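Local coordinates for protein 4-hydroxy-3-methylbut-2-enyl diphosphate reductase, apicoplast (Plasmodium falciparum, PDB 4N7B) that catalyses the final step of the apicoplast isoprenoid pathway, reducing 4-hydroxy-3-methylbut-2-enyl diphosphate to isopentenyl and dimethylallyl diphosphate with an iron-sulfur cluster, at residues D431-V436 with Y449-R454; Q470-V475 with F503-Q508. All coordinates share one frame; numbering follows the deposited sequence. Where two conformers were deposited one is given.

Contact 1: D431-V436 with Y449-R454. With SO4 (sulfate ion), chain D.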
# COMPACT_ATOMS: atom_id res chain seq x y z
N ASP A 431 -6.97 24.09 -7.59
CA ASP A 431 -5.71 24.76 -7.88
C ASP A 431 -4.54 24.00 -7.25
O ASP A 431 -3.40 24.14 -7.67
CB ASP A 431 -5.75 26.17 -7.31
CG ASP A 431 -6.96 26.95 -7.78
OD1 ASP A 431 -7.17 27.06 -9.00
OD2 ASP A 431 -7.71 27.46 -6.91
N LEU A 432 -4.84 23.21 -6.23
CA LEU A 432 -3.82 22.47 -5.52
C LEU A 432 -4.39 21.20 -4.90
O LEU A 432 -5.49 21.20 -4.34
CB LEU A 432 -3.23 23.33 -4.41
CG LEU A 432 -2.31 22.58 -3.46
CD1 LEU A 432 -0.97 22.32 -4.14
CD2 LEU A 432 -2.12 23.36 -2.17
N THR A 433 -3.61 20.12 -4.95
CA THR A 433 -3.97 18.88 -4.29
C THR A 433 -3.00 18.63 -3.13
O THR A 433 -1.78 18.68 -3.31
CB THR A 433 -3.90 17.67 -5.26
OG1 THR A 433 -4.96 17.76 -6.22
CG2 THR A 433 -4.02 16.37 -4.48
N ILE A 434 -3.55 18.38 -1.95
CA ILE A 434 -2.74 17.99 -0.80
C ILE A 434 -3.02 16.55 -0.45
O ILE A 434 -4.17 16.18 -0.19
CB ILE A 434 -3.02 18.83 0.44
CG1 ILE A 434 -2.57 20.27 0.22
CG2 ILE A 434 -2.28 18.25 1.65
CD1 ILE A 434 -2.97 21.18 1.34
N VAL A 435 -1.98 15.73 -0.50
CA VAL A 435 -2.10 14.35 -0.12
C VAL A 435 -1.40 14.18 1.20
O VAL A 435 -0.22 14.51 1.32
CB VAL A 435 -1.45 13.41 -1.12
CG1 VAL A 435 -1.59 11.97 -0.63
CG2 VAL A 435 -2.08 13.58 -2.49
N VAL A 436 -2.13 13.69 2.20
CA VAL A 436 -1.53 13.49 3.52
C VAL A 436 -1.00 12.08 3.60
O VAL A 436 -1.70 11.11 3.35
CB VAL A 436 -2.53 13.77 4.63
CG1 VAL A 436 -1.85 13.67 5.98
CG2 VAL A 436 -3.14 15.14 4.42
N TYR A 449 1.00 11.95 -7.90
CA TYR A 449 1.28 11.85 -9.33
C TYR A 449 0.01 11.89 -10.16
O TYR A 449 -0.03 12.50 -11.22
CB TYR A 449 2.02 10.54 -9.57
CG TYR A 449 2.40 10.22 -10.99
CD1 TYR A 449 3.52 10.80 -11.57
CD2 TYR A 449 1.69 9.29 -11.72
CE1 TYR A 449 3.91 10.47 -12.86
CE2 TYR A 449 2.07 8.96 -13.01
CZ TYR A 449 3.19 9.57 -13.57
OH TYR A 449 3.57 9.23 -14.85
N SER A 450 -1.05 11.24 -9.68
CA SER A 450 -2.31 11.19 -10.42
C SER A 450 -2.84 12.59 -10.66
O SER A 450 -3.35 12.90 -11.72
CB SER A 450 -3.37 10.38 -9.64
OG SER A 450 -2.99 9.02 -9.51
N SER A 451 -2.73 13.45 -9.65
CA SER A 451 -3.14 14.85 -9.79
C SER A 451 -2.23 15.63 -10.74
O SER A 451 -2.70 16.45 -11.53
CB SER A 451 -3.14 15.53 -8.42
OG SER A 451 -3.42 16.92 -8.49
N GLN A 452 -0.92 15.39 -10.65
CA GLN A 452 0.01 16.17 -11.46
C GLN A 452 -0.13 15.91 -12.96
O GLN A 452 -0.08 16.86 -13.75
CB GLN A 452 1.45 15.91 -11.04
CG GLN A 452 1.79 16.40 -9.67
CD GLN A 452 3.14 15.92 -9.22
OE1 GLN A 452 3.46 14.74 -9.34
NE2 GLN A 452 3.97 16.83 -8.74
N ILE A 453 -0.26 14.65 -13.36
CA ILE A 453 -0.39 14.37 -14.80
C ILE A 453 -1.75 14.85 -15.31
O ILE A 453 -2.00 14.86 -16.52
CB ILE A 453 -0.19 12.88 -15.13
CG1 ILE A 453 -1.23 12.02 -14.42
CG2 ILE A 453 1.18 12.42 -14.68
CD1 ILE A 453 -1.16 10.58 -14.87
N ARG A 454 -2.62 15.26 -14.38
CA ARG A 454 -3.88 15.91 -14.75
C ARG A 454 -3.75 17.45 -14.62
O ARG A 454 -4.74 18.19 -14.62
CB ARG A 454 -5.04 15.32 -13.94
CG ARG A 454 -5.77 14.20 -14.69
CD ARG A 454 -6.58 13.18 -13.73
NE ARG A 454 -5.61 12.19 -13.34
CZ ARG A 454 -5.54 10.94 -13.79
NH1 ARG A 454 -6.45 10.43 -14.59
NH2 ARG A 454 -4.53 10.19 -13.37
S SO4 D . -9.61 10.79 -16.18
O1 SO4 D . -10.96 10.71 -16.74
O2 SO4 D . -9.53 11.92 -15.26
O3 SO4 D . -9.31 9.55 -15.47
O4 SO4 D . -8.65 10.98 -17.27
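Thr-433 and Ser-451 join a strand to a helix within a beta-alpha-beta unit, strand 432-436, helix 442-452 and strand 458-461, through a single hydroxyl-to-hydroxyl hydrogen bond. Thr-433 OG1 donates to Ser-451 OG at 2.9 Å. In Thr-433 the hydroxyl lies beside the backbone N (chi1 -70°) and CG2 is anti to that nitrogen; in Ser-451 OG is itself anti to N (chi1 175°), which extends it from the helix toward the strand. Ser-451 OG is also bonded to the carbonyl of Val-456, so one small hydroxyl links the helix both to strand 432-436 and to the run-in to strand 458-461. Both residues are buried, and each suits its place: threonine is at home in a strand, while serine is slim enough to let helix and sheet come close. Thr-433 CA and Ser-451 CA are 6.9 Å apart. Thr-433 also touches Cys-427 of helix 414-427.

Farther out, Arg-454 bends at chi3 and returns to its own helix, where NE donates to Ser-450 O at 2.9 Å; the oxygen lies in the guanidinium plane, while NE stands above the plane of the carbonyl. Its NH2 makes a salt bridge with Asp-388, which fixes the group's rotation. At its edge sits a sulfate, probably from the crystallisation liquor, with Arg-454 NH1 3.1 Å from sulfate O3.

Contact 2: Q470-V475 with F503-Q508; sequences QILKNV and FNYTLQ
Tyr-505 and Val-475 make the polar part of this contact, where the lead-in to the edge strand 506-511 meets the loop that precedes strand 477-482 in the same parallel sheet. Tyr-505 OH donates to Val-475 O, and at 2.5 Å the bond is very short, a length to be read with caution. The carbonyl oxygen lies at the edge of the phenol ring, near its plane and on the CE2 side, 3.2 Å from Tyr-505 CE2. The tyrosine reaches it with CG beside its backbone N (chi1 -71°), and its long, rigid side chain spans the 9.8 Å between Tyr-505 CA and Val-475 CA.

The acceptor is presented by a type II turn from Leu-472 to Val-475, closed by Val-475 N to Leu-472 O at 3.1 Å. Asn-474 takes the third place of that turn with a positive phi (73°), a conformation asparagine tolerates well.

Apolar contacts make up most of the rest. Leu-472 crosses Phe-503 at about a right angle and sets CD1 over one face of its ring, offset toward the rim, in a CH-pi contact 4.0 Å from the centroid. Leu-472 CB and Val-475 CG2 both approach Tyr-505 OH, and the valine crosses the tyrosine at about a right angle. Leu-498 of helix 488-499 touches both Leu-472 and Tyr-505.

Charge comes from Lys-220, which makes a cation-pi contact with Tyr-505 and a hydrogen bond to Phe-503 O. Amphipathic tyrosine thus suits its place: its ring packs among hydrocarbon, while its hydroxyl probably satisfies the carbonyl of buried Val-475, an oxygen costly to bury without a donor.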
# COMPACT_ATOMS: atom_id res chain seq x y z
N GLN A 470 2.94 29.20 2.79
CA GLN A 470 3.09 30.20 1.74
C GLN A 470 2.52 29.69 0.43
O GLN A 470 2.15 30.48 -0.42
CB GLN A 470 4.57 30.56 1.51
CG GLN A 470 5.12 31.57 2.51
CD GLN A 470 4.28 32.85 2.58
OE1 GLN A 470 4.18 33.60 1.61
NE2 GLN A 470 3.66 33.08 3.74
N ILE A 471 2.45 28.37 0.25
CA ILE A 471 2.00 27.84 -1.02
C ILE A 471 0.49 27.93 -1.16
O ILE A 471 -0.06 27.50 -2.17
CB ILE A 471 2.40 26.37 -1.23
CG1 ILE A 471 1.47 25.45 -0.45
CG2 ILE A 471 3.86 26.15 -0.85
CD1 ILE A 471 1.78 23.99 -0.62
N LEU A 472 -0.19 28.46 -0.13
CA LEU A 472 -1.65 28.60 -0.17
C LEU A 472 -2.02 29.99 -0.67
O LEU A 472 -3.20 30.29 -0.90
CB LEU A 472 -2.23 28.41 1.21
CG LEU A 472 -2.01 27.07 1.91
CD1 LEU A 472 -2.41 27.18 3.39
CD2 LEU A 472 -2.80 25.99 1.21
N LYS A 473 -1.03 30.86 -0.83
CA LYS A 473 -1.29 32.18 -1.37
C LYS A 473 -1.77 31.98 -2.80
O LYS A 473 -1.15 31.24 -3.58
CB LYS A 473 -0.04 33.06 -1.31
CG LYS A 473 -0.33 34.49 -0.88
CD LYS A 473 0.35 35.53 -1.78
CE LYS A 473 1.59 36.13 -1.13
NZ LYS A 473 2.18 37.21 -1.98
N ASN A 474 -2.90 32.61 -3.15
CA ASN A 474 -3.46 32.48 -4.50
C ASN A 474 -4.11 31.12 -4.81
O ASN A 474 -4.53 30.89 -5.95
CB ASN A 474 -2.40 32.78 -5.58
CG ASN A 474 -1.64 34.08 -5.32
OD1 ASN A 474 -0.42 34.15 -5.58
ND2 ASN A 474 -2.34 35.11 -4.83
N VAL A 475 -4.21 30.21 -3.85
CA VAL A 475 -5.03 29.04 -4.11
C VAL A 475 -6.35 29.12 -3.38
O VAL A 475 -6.42 29.29 -2.15
CB VAL A 475 -4.29 27.68 -3.91
CG1 VAL A 475 -2.77 27.89 -3.75
CG2 VAL A 475 -4.87 26.90 -2.78
N PHE A 503 -7.28 31.14 7.13
CA PHE A 503 -7.39 30.63 5.76
C PHE A 503 -8.82 30.57 5.26
O PHE A 503 -9.11 30.99 4.15
CB PHE A 503 -6.71 29.27 5.68
CG PHE A 503 -5.25 29.33 6.02
CD1 PHE A 503 -4.36 30.01 5.20
CD2 PHE A 503 -4.77 28.75 7.18
CE1 PHE A 503 -3.03 30.10 5.52
CE2 PHE A 503 -3.42 28.84 7.51
CZ PHE A 503 -2.56 29.51 6.68
N ASN A 504 -9.72 30.07 6.11
CA ASN A 504 -11.15 30.12 5.84
C ASN A 504 -11.58 29.51 4.51
O ASN A 504 -12.46 30.04 3.84
CB ASN A 504 -11.65 31.56 5.91
CG ASN A 504 -11.51 32.15 7.29
OD1 ASN A 504 -11.89 31.52 8.29
ND2 ASN A 504 -10.96 33.35 7.37
N TYR A 505 -10.98 28.38 4.14
CA TYR A 505 -11.51 27.59 3.04
C TYR A 505 -12.85 27.02 3.49
O TYR A 505 -12.96 26.47 4.58
CB TYR A 505 -10.55 26.46 2.65
CG TYR A 505 -9.27 26.95 1.96
CD1 TYR A 505 -8.13 27.28 2.69
CD2 TYR A 505 -9.21 27.10 0.58
CE1 TYR A 505 -6.96 27.76 2.07
CE2 TYR A 505 -8.05 27.57 -0.05
CZ TYR A 505 -6.93 27.89 0.69
OH TYR A 505 -5.79 28.35 0.06
N THR A 506 -13.88 27.13 2.65
CA THR A 506 -15.18 26.56 2.99
C THR A 506 -15.14 25.05 2.78
O THR A 506 -14.74 24.57 1.72
CB THR A 506 -16.33 27.15 2.15
OG1 THR A 506 -16.48 28.54 2.45
CG2 THR A 506 -17.65 26.43 2.47
N LEU A 507 -15.55 24.30 3.80
CA LEU A 507 -15.47 22.86 3.74
C LEU A 507 -16.61 22.26 2.89
O LEU A 507 -17.79 22.58 3.08
CB LEU A 507 -15.51 22.28 5.15
CG LEU A 507 -15.43 20.77 5.29
CD1 LEU A 507 -14.19 20.23 4.60
CD2 LEU A 507 -15.41 20.41 6.75
N GLN A 508 -16.23 21.41 1.95
CA GLN A 508 -17.18 20.62 1.19
C GLN A 508 -16.69 19.18 1.11
O GLN A 508 -15.50 18.92 1.05
CB GLN A 508 -17.39 21.19 -0.20
CG GLN A 508 -18.20 22.48 -0.22
CD GLN A 508 -19.57 22.32 0.43
OE1 GLN A 508 -20.42 21.60 -0.07
NE2 GLN A 508 -19.77 23.00 1.56

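Overall arrangement
Both contacts reach the same five-stranded parallel sheet, with order 458-461, 432-436, 477-482, 221-226, 506-511, and their centres lie about 15 Å apart. They meet at the start of strand 432-436: Asp-431 CB packs 4.0 Å from Val-475 CB, and Asp-431 OD2 accepts hydrogen bonds from the backbone N of Asn-476 and Lys-477. The centre of contact 1 is about 18 Å, and that of contact 2 about 29 Å, from the centre of the chain, both away from the annotated sites. Contact 1 is nevertheless linked to them through the chain: strand 432-436 leads toward Ser-441, Ser-442 and Asn-443, probable diphosphate-binding residues, and the neighbouring helix 414-427 follows the cluster ligand Cys-413.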